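Local atomic coordinates of glutathione-independent glyoxalase DJ-1 (Schizosaccharomyces pombe, PDB entry 4GE0), a protein that catalyses the glutathione-independent conversion of methylglyoxal to D-lactate and takes part in protection against reactive oxygen species. Residues T15-F20 with R51-Y56; N107-M112 with V152-N157; K128-H133 with G143-L148. The protein carries 1 engineered substitution. All coordinates share one frame; numbering follows the deposited sequence.

Contact 1: T15-F20 with R51-Y56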
# COMPACT_ATOMS: atom_id res chain seq x y z
N THR A 15 0.49 -11.70 -4.88
CA THR A 15 1.36 -10.67 -4.32
C THR A 15 0.59 -9.76 -3.37
O THR A 15 -0.52 -9.32 -3.67
CB THR A 15 2.01 -9.82 -5.42
OG1 THR A 15 3.01 -10.60 -6.09
CG2 THR A 15 2.70 -8.59 -4.82
N ASP A 16 1.24 -9.41 -2.26
CA ASP A 16 0.60 -8.56 -1.26
C ASP A 16 0.44 -7.11 -1.73
O ASP A 16 1.41 -6.49 -2.19
CB ASP A 16 1.40 -8.59 0.02
CG ASP A 16 0.75 -7.76 1.10
OD1 ASP A 16 -0.27 -8.22 1.63
OD2 ASP A 16 1.24 -6.62 1.35
N GLU A 17 -0.78 -6.58 -1.57
CA GLU A 17 -1.09 -5.23 -2.03
C GLU A 17 -0.26 -4.16 -1.32
O GLU A 17 0.19 -3.20 -1.94
CB GLU A 17 -2.57 -4.95 -1.80
CG GLU A 17 -3.56 -5.76 -2.68
CD GLU A 17 -3.97 -7.11 -2.10
OE1 GLU A 17 -3.29 -7.68 -1.22
OE2 GLU A 17 -5.04 -7.57 -2.52
N ILE A 18 -0.10 -4.30 -0.00
CA ILE A 18 0.61 -3.27 0.77
C ILE A 18 2.09 -3.22 0.39
O ILE A 18 2.66 -2.15 0.17
CB ILE A 18 0.43 -3.54 2.26
CG1 ILE A 18 -1.02 -3.26 2.69
CG2 ILE A 18 1.38 -2.66 3.09
CD1 ILE A 18 -1.37 -3.81 4.06
N GLU A 19 2.68 -4.40 0.21
CA GLU A 19 4.10 -4.51 -0.10
C GLU A 19 4.42 -4.12 -1.54
O GLU A 19 5.52 -3.67 -1.84
CB GLU A 19 4.60 -5.90 0.24
CG GLU A 19 4.53 -6.14 1.73
CD GLU A 19 4.51 -7.59 2.09
OE1 GLU A 19 4.89 -8.46 1.27
OE2 GLU A 19 4.20 -7.86 3.27
N PHE A 20 3.44 -4.29 -2.43
CA PHE A 20 3.60 -3.80 -3.80
C PHE A 20 3.52 -2.27 -3.76
O PHE A 20 4.36 -1.57 -4.34
CB PHE A 20 2.49 -4.38 -4.68
CG PHE A 20 2.51 -3.85 -6.10
CD1 PHE A 20 1.90 -2.64 -6.40
CD2 PHE A 20 3.19 -4.55 -7.11
CE1 PHE A 20 1.98 -2.11 -7.69
CE2 PHE A 20 3.21 -4.05 -8.41
CZ PHE A 20 2.65 -2.80 -8.67
N ARG A 51 -4.86 -10.25 -1.32
CA ARG A 51 -6.11 -9.93 -0.67
C ARG A 51 -7.17 -9.47 -1.67
O ARG A 51 -8.08 -8.72 -1.33
CB ARG A 51 -5.89 -8.90 0.44
CG ARG A 51 -4.80 -9.25 1.44
CD ARG A 51 -5.07 -10.55 2.16
NE ARG A 51 -3.93 -10.95 2.97
CZ ARG A 51 -4.00 -11.81 3.99
NH1 ARG A 51 -5.16 -12.26 4.41
NH2 ARG A 51 -2.89 -12.14 4.63
N ASP A 52 -7.06 -9.96 -2.91
CA ASP A 52 -8.16 -9.99 -3.87
C ASP A 52 -8.30 -8.74 -4.74
O ASP A 52 -9.22 -8.66 -5.55
CB ASP A 52 -9.50 -10.34 -3.22
CG ASP A 52 -9.45 -11.65 -2.50
OD1 ASP A 52 -8.91 -12.61 -3.08
OD2 ASP A 52 -9.96 -11.70 -1.35
N VAL A 53 -7.41 -7.77 -4.59
CA VAL A 53 -7.37 -6.69 -5.58
C VAL A 53 -7.03 -7.28 -6.94
O VAL A 53 -6.12 -8.10 -7.06
CB VAL A 53 -6.38 -5.60 -5.16
CG1 VAL A 53 -6.02 -4.69 -6.35
CG2 VAL A 53 -6.99 -4.76 -4.02
N GLU A 54 -7.73 -6.84 -7.98
CA GLU A 54 -7.36 -7.18 -9.35
C GLU A 54 -6.75 -5.96 -10.03
O GLU A 54 -7.39 -4.91 -10.10
CB GLU A 54 -8.58 -7.69 -10.13
CG GLU A 54 -9.07 -9.05 -9.61
CD GLU A 54 -10.29 -9.57 -10.34
OE1 GLU A 54 -10.21 -9.85 -11.55
OE2 GLU A 54 -11.32 -9.76 -9.67
N MET A 55 -5.51 -6.10 -10.49
CA MET A 55 -4.70 -4.97 -10.98
C MET A 55 -3.94 -5.42 -12.23
O MET A 55 -3.49 -6.56 -12.31
CB MET A 55 -3.71 -4.59 -9.87
CG MET A 55 -2.52 -3.74 -10.28
SD MET A 55 -1.34 -3.66 -8.90
CE MET A 55 -0.14 -4.88 -9.44
N TYR A 56 -3.79 -4.52 -13.21
CA TYR A 56 -2.96 -4.81 -14.37
C TYR A 56 -1.50 -4.52 -14.13
O TYR A 56 -1.15 -3.47 -13.61
CB TYR A 56 -3.41 -4.04 -15.59
CG TYR A 56 -4.71 -4.54 -16.13
CD1 TYR A 56 -4.75 -5.67 -16.93
CD2 TYR A 56 -5.90 -3.84 -15.91
CE1 TYR A 56 -5.93 -6.15 -17.42
CE2 TYR A 56 -7.09 -4.30 -16.41
CZ TYR A 56 -7.11 -5.43 -17.21
OH TYR A 56 -8.31 -5.90 -17.68
O HOH W 1 -1.16 -10.70 1.90

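Contact 2: N107-M112 with V152-N157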
# COMPACT_ATOMS: atom_id res chain seq x y z
N ASN A 107 26.11 -0.81 -8.56
CA ASN A 107 24.98 -0.06 -9.09
C ASN A 107 23.83 -0.94 -9.57
O ASN A 107 22.94 -0.48 -10.31
CB ASN A 107 25.45 0.92 -10.16
CG ASN A 107 26.24 2.08 -9.57
OD1 ASN A 107 25.72 2.81 -8.72
ND2 ASN A 107 27.52 2.13 -9.86
N LYS A 108 23.73 -2.13 -8.98
CA LYS A 108 22.47 -2.88 -8.97
C LYS A 108 22.03 -3.07 -7.52
O LYS A 108 22.87 -3.07 -6.61
CB LYS A 108 22.65 -4.28 -9.58
CG LYS A 108 23.17 -4.34 -11.01
CD LYS A 108 22.17 -3.75 -11.98
CE LYS A 108 22.48 -4.19 -13.39
NZ LYS A 108 21.74 -3.36 -14.42
N TRP A 109 20.73 -3.30 -7.33
CA TRP A 109 20.14 -3.45 -6.00
C TRP A 109 19.01 -4.46 -6.05
O TRP A 109 18.26 -4.55 -7.04
CB TRP A 109 19.63 -2.11 -5.47
CG TRP A 109 20.71 -1.06 -5.41
CD1 TRP A 109 21.03 -0.16 -6.39
CD2 TRP A 109 21.70 -0.91 -4.39
NE1 TRP A 109 22.16 0.54 -6.04
CE2 TRP A 109 22.57 0.12 -4.80
CE3 TRP A 109 21.91 -1.50 -3.14
CZ2 TRP A 109 23.66 0.54 -4.03
CZ3 TRP A 109 23.00 -1.09 -2.38
CH2 TRP A 109 23.83 -0.06 -2.81
N ILE A 110 18.85 -5.20 -4.96
CA ILE A 110 17.77 -6.19 -4.85
C ILE A 110 17.03 -5.90 -3.56
O ILE A 110 17.66 -5.73 -2.52
CB ILE A 110 18.35 -7.63 -4.75
CG1 ILE A 110 19.31 -7.94 -5.90
CG2 ILE A 110 17.21 -8.66 -4.73
CD1 ILE A 110 20.35 -9.00 -5.56
N GLY A 111 15.70 -5.92 -3.62
CA GLY A 111 14.88 -5.86 -2.41
C GLY A 111 13.94 -7.06 -2.33
O GLY A 111 13.37 -7.48 -3.34
N MET A 112 13.76 -7.61 -1.13
CA MET A 112 12.80 -8.71 -0.93
C MET A 112 12.11 -8.49 0.41
O MET A 112 12.78 -8.21 1.41
CB MET A 112 13.54 -10.04 -0.85
CG MET A 112 14.53 -10.30 -1.97
SD MET A 112 15.23 -11.94 -1.74
CE MET A 112 16.43 -12.00 -3.06
N VAL A 152 14.30 -3.74 8.71
CA VAL A 152 15.04 -3.76 7.45
C VAL A 152 16.47 -4.20 7.69
O VAL A 152 17.08 -3.81 8.69
CB VAL A 152 15.06 -2.36 6.80
CG1 VAL A 152 15.90 -2.35 5.54
CG2 VAL A 152 13.65 -1.93 6.47
N VAL A 153 16.98 -5.03 6.79
CA VAL A 153 18.37 -5.44 6.80
C VAL A 153 19.00 -5.11 5.44
O VAL A 153 18.40 -5.36 4.40
CB VAL A 153 18.49 -6.95 7.05
CG1 VAL A 153 19.93 -7.41 6.89
CG2 VAL A 153 17.98 -7.28 8.43
N LEU A 154 20.18 -4.52 5.47
CA LEU A 154 20.96 -4.29 4.25
C LEU A 154 22.29 -5.01 4.37
O LEU A 154 23.04 -4.79 5.32
CB LEU A 154 21.18 -2.77 4.06
CG LEU A 154 22.20 -2.36 2.98
CD1 LEU A 154 21.73 -2.65 1.59
CD2 LEU A 154 22.60 -0.89 3.14
N GLU A 155 22.57 -5.89 3.41
CA GLU A 155 23.84 -6.59 3.33
C GLU A 155 24.29 -6.58 1.87
O GLU A 155 23.51 -6.91 0.99
CB GLU A 155 23.69 -8.03 3.81
CG GLU A 155 25.01 -8.82 3.73
CD GLU A 155 24.93 -10.19 4.37
OE1 GLU A 155 23.87 -10.54 4.94
OE2 GLU A 155 25.93 -10.93 4.28
N GLU A 156 25.54 -6.18 1.63
CA GLU A 156 25.97 -5.87 0.26
C GLU A 156 24.93 -4.97 -0.42
O GLU A 156 24.65 -3.89 0.07
CB GLU A 156 26.23 -7.16 -0.51
CG GLU A 156 27.42 -7.96 0.06
CD GLU A 156 28.76 -7.26 -0.18
OE1 GLU A 156 28.81 -6.32 -0.99
OE2 GLU A 156 29.79 -7.67 0.41
N ASN A 157 24.32 -5.45 -1.51
CA ASN A 157 23.26 -4.72 -2.21
C ASN A 157 21.90 -5.40 -2.14
O ASN A 157 21.03 -5.16 -2.98
CB ASN A 157 23.68 -4.48 -3.67
CG ASN A 157 23.77 -5.77 -4.47
OD1 ASN A 157 23.94 -6.85 -3.92
ND2 ASN A 157 23.73 -5.64 -5.81

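Contact 3: K128-H133 with G143-L148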
# COMPACT_ATOMS: atom_id res chain seq x y z
N LYS A 128 25.10 -13.44 4.58
CA LYS A 128 25.14 -14.06 5.90
C LYS A 128 23.89 -13.83 6.73
O LYS A 128 23.50 -14.67 7.55
CB LYS A 128 26.38 -13.59 6.68
CG LYS A 128 27.70 -13.82 5.93
CD LYS A 128 27.78 -15.23 5.36
CE LYS A 128 28.73 -15.29 4.16
NZ LYS A 128 30.13 -15.01 4.55
N GLN A 129 23.32 -12.64 6.60
CA GLN A 129 22.16 -12.24 7.41
C GLN A 129 20.92 -12.09 6.53
O GLN A 129 21.02 -12.04 5.31
CB GLN A 129 22.45 -10.94 8.15
CG GLN A 129 23.67 -10.99 9.06
CD GLN A 129 24.30 -9.63 9.25
OE1 GLN A 129 24.56 -9.20 10.38
NE2 GLN A 129 24.53 -8.93 8.14
N ILE A 130 19.76 -11.96 7.16
CA ILE A 130 18.52 -11.77 6.41
C ILE A 130 17.44 -11.37 7.40
O ILE A 130 17.53 -11.67 8.59
CB ILE A 130 18.12 -13.06 5.65
CG1 ILE A 130 17.28 -12.75 4.41
CG2 ILE A 130 17.44 -14.07 6.58
CD1 ILE A 130 17.19 -13.91 3.43
N THR A 131 16.40 -10.71 6.91
CA THR A 131 15.12 -10.76 7.62
C THR A 131 13.97 -11.09 6.68
O THR A 131 14.16 -11.28 5.46
CB THR A 131 14.85 -9.49 8.46
OG1 THR A 131 13.83 -9.76 9.42
CG2 THR A 131 14.45 -8.30 7.59
N GLY A 132 12.78 -11.15 7.25
CA GLY A 132 11.58 -11.58 6.54
C GLY A 132 10.45 -11.74 7.54
O GLY A 132 10.59 -11.41 8.72
N HIS A 133 9.30 -12.16 7.05
CA HIS A 133 8.15 -12.31 7.94
C HIS A 133 8.46 -13.34 9.03
O HIS A 133 9.08 -14.35 8.75
CB HIS A 133 6.89 -12.69 7.17
CG HIS A 133 5.64 -12.38 7.91
ND1 HIS A 133 5.01 -13.31 8.71
CD2 HIS A 133 5.03 -11.19 8.16
CE1 HIS A 133 4.01 -12.72 9.36
NE2 HIS A 133 3.99 -11.45 9.02
N GLY A 143 18.06 -22.08 5.40
CA GLY A 143 19.01 -21.83 4.31
C GLY A 143 20.38 -21.40 4.80
O GLY A 143 21.24 -21.03 3.99
N GLY A 144 20.58 -21.43 6.11
CA GLY A 144 21.87 -21.06 6.71
C GLY A 144 22.02 -19.58 7.04
O GLY A 144 23.08 -19.15 7.52
N TYR A 145 20.98 -18.79 6.78
CA TYR A 145 21.03 -17.36 7.07
C TYR A 145 20.79 -17.08 8.55
O TYR A 145 20.05 -17.80 9.22
CB TYR A 145 19.99 -16.62 6.23
CG TYR A 145 20.12 -16.87 4.76
CD1 TYR A 145 21.28 -16.50 4.07
CD2 TYR A 145 19.10 -17.45 4.03
CE1 TYR A 145 21.42 -16.72 2.72
CE2 TYR A 145 19.20 -17.63 2.66
CZ TYR A 145 20.38 -17.29 2.02
OH TYR A 145 20.52 -17.52 0.68
N LYS A 146 21.44 -16.03 9.05
CA LYS A 146 21.17 -15.54 10.39
C LYS A 146 20.03 -14.53 10.32
O LYS A 146 20.16 -13.48 9.69
CB LYS A 146 22.42 -14.88 10.98
CG LYS A 146 22.20 -14.20 12.31
CD LYS A 146 23.46 -13.50 12.79
CE LYS A 146 23.15 -12.49 13.88
NZ LYS A 146 22.76 -13.15 15.16
N TYR A 147 18.91 -14.85 10.97
CA TYR A 147 17.75 -13.98 10.96
C TYR A 147 17.92 -12.83 11.95
O TYR A 147 18.25 -13.05 13.12
CB TYR A 147 16.50 -14.79 11.29
CG TYR A 147 15.20 -14.00 11.25
CD1 TYR A 147 14.75 -13.31 12.38
CD2 TYR A 147 14.41 -13.97 10.11
CE1 TYR A 147 13.55 -12.60 12.36
CE2 TYR A 147 13.21 -13.27 10.08
CZ TYR A 147 12.80 -12.58 11.20
OH TYR A 147 11.62 -11.88 11.18
N LEU A 148 17.70 -11.60 11.47
CA LEU A 148 17.68 -10.42 12.34
C LEU A 148 16.25 -9.92 12.54
O LEU A 148 15.53 -9.70 11.57
CB LEU A 148 18.56 -9.31 11.76
CG LEU A 148 20.06 -9.64 11.63
CD1 LEU A 148 20.79 -8.52 10.91
CD2 LEU A 148 20.68 -9.87 13.00
O HOH W 2 24.90 -16.86 8.50

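Contact 1: T15-F20 with R51-Y56
The carboxylate of Glu17 reaches from the first turn of helix 17-29 and meets the backbone of the 51-53 loop. Its OE2 takes the N-H of Val53 nearly along the C-O axis, 3.2 Å from OE2 to N and almost straight at 165°. Arg51 N lies between both oxygens in a bifurcated pair of weak bonds, 3.0 Å to Glu17 OE1. A bend at chi2 (88°) curls the Glu17 chain so that its carboxylate faces this loop, with CG beside Val53 CG2 and OE1 against Arg51 CB. The Arg51 side chain crosses that of Glu17 at about a right angle and leads away; its NE reaches OD1 of Asp16 through a water. Asp16 is the N-cap of the helix, OD2 accepting from Glu19 N at 2.9 Å, and Glu19 is an inferred active-site residue of this DJ-1/PfpI fold. A turn on from Asp16, Phe20 and one of two modelled Met55 conformers approach from opposite directions in a Met-aromatic contact: CE stands over one ring face, 3.7 Å from the Phe20 centroid, with SD over it. Trp24 of the second subunit packs on Glu17 and Val53, and strand 54-56 pairs antiparallel with a strand of that subunit.

Contact 2: N107-M112 with V152-N157
Asn157 sends its side chain toward Lys108 and Trp109, at the start of the inner strand 109-112, and almost every atom has a neighbour. CB lies 3.5 Å from CE3 of the Trp109 indole in one of its two conformers, approaching the ring obliquely, and sits near Lys108 O. From there chi1 of 67° puts CG between the backbone N and the carbonyl carbon, which turns the amide back over the Lys108 carbonyl. At the tip, ND2 donates to Lys108 O over 2.8 Å at 161°; the acceptor lies close to the amide plane of Asn157, whereas the donor stands above the plane of the Lys108 carbonyl. The same ND2 also donates to Phe102 O, and OD1 accepts from Lys104 N. The backbone joins in: Ile110 N gives a bond of 2.9 Å to Asn157 O. With Glu156, Asn157 makes the turn between the antiparallel strands 152-155 and 158-161, docked where the parallel neighbour 109-112 begins. Further out, Leu154 CD1 comes to the edge of this indole conformer, 4.5 Å from Trp109 CZ3. With an alanine here, the carbonyls of Lys108 and Phe102 and the N-H of Lys104 would probably each lose a partner. A buried primary amide, using both N-H groups and its oxygen, therefore ties three backbone positions together, and its rotation is fixed by having donors and acceptor all engaged.

Contact 3: K128-H133 with G143-L148
Thr131 OG1 donates to the carbonyl of Leu148 over 2.7 Å, nearly in line with the C=O at an angle of 168°. OG1 stands anti to the Thr131 backbone N (chi1 -163°), and this torsion carries the hydroxyl across to the 143-148 segment. An equally short bond runs the opposite way, from 143-148 to 128-133: Tyr147 OH gives its proton to Gly132 O at 2.7 Å, the carbonyl oxygen lying at the ring edge and in its plane. Gln162 NE2 also bonds to this phenol oxygen, so two polar groups grip it. Between the backbones run three bonds, Lys146 N to Lys128 O (2.9 Å, 176°), Ile130 N to Lys146 O, and Leu148 N to Ile130 O. Ile130 and Tyr147 share one face of this short ladder, Gln129 and Lys146 the other. Ile130 CG2 rests on Tyr145 CB at 3.6 Å, while Ile130 CD1 stands over one face of the Tyr145 ring and Gly143 O over the opposite one. Leu148 CD1 lies obliquely against the Gln129 side chain, 3.9 Å from OE1. Strands 129-130 and 146-147 are parallel, joined through helix 137-141 as a beta-alpha-beta unit, and the first of them leads through Thr131 and Gly132 to His133, an inferred active-site residue of this DJ-1/PfpI family protein.

Along the chain contact 1 closes first, and contact 3 lies within the span bridged by contact 2. Contacts 2 and 3 are neighbours, their centres 13 Å apart: the Glu155 carboxylate probably bonds to the backbone N atoms of Lys128 and Gln129, and Val153 packs on Thr131 and Leu148, so the edge strand 152-155 of the main seven-stranded sheet joins the small parallel sheet of contact 3. Contact 1 lies 23 Å from contact 2 and 25 Å from contact 3, centre to centre, at the subunit interface. Contacts 1 and 3 nevertheless supply Glu19 and His133, nearest side-chain atoms about 6 Å apart, to the inferred active site.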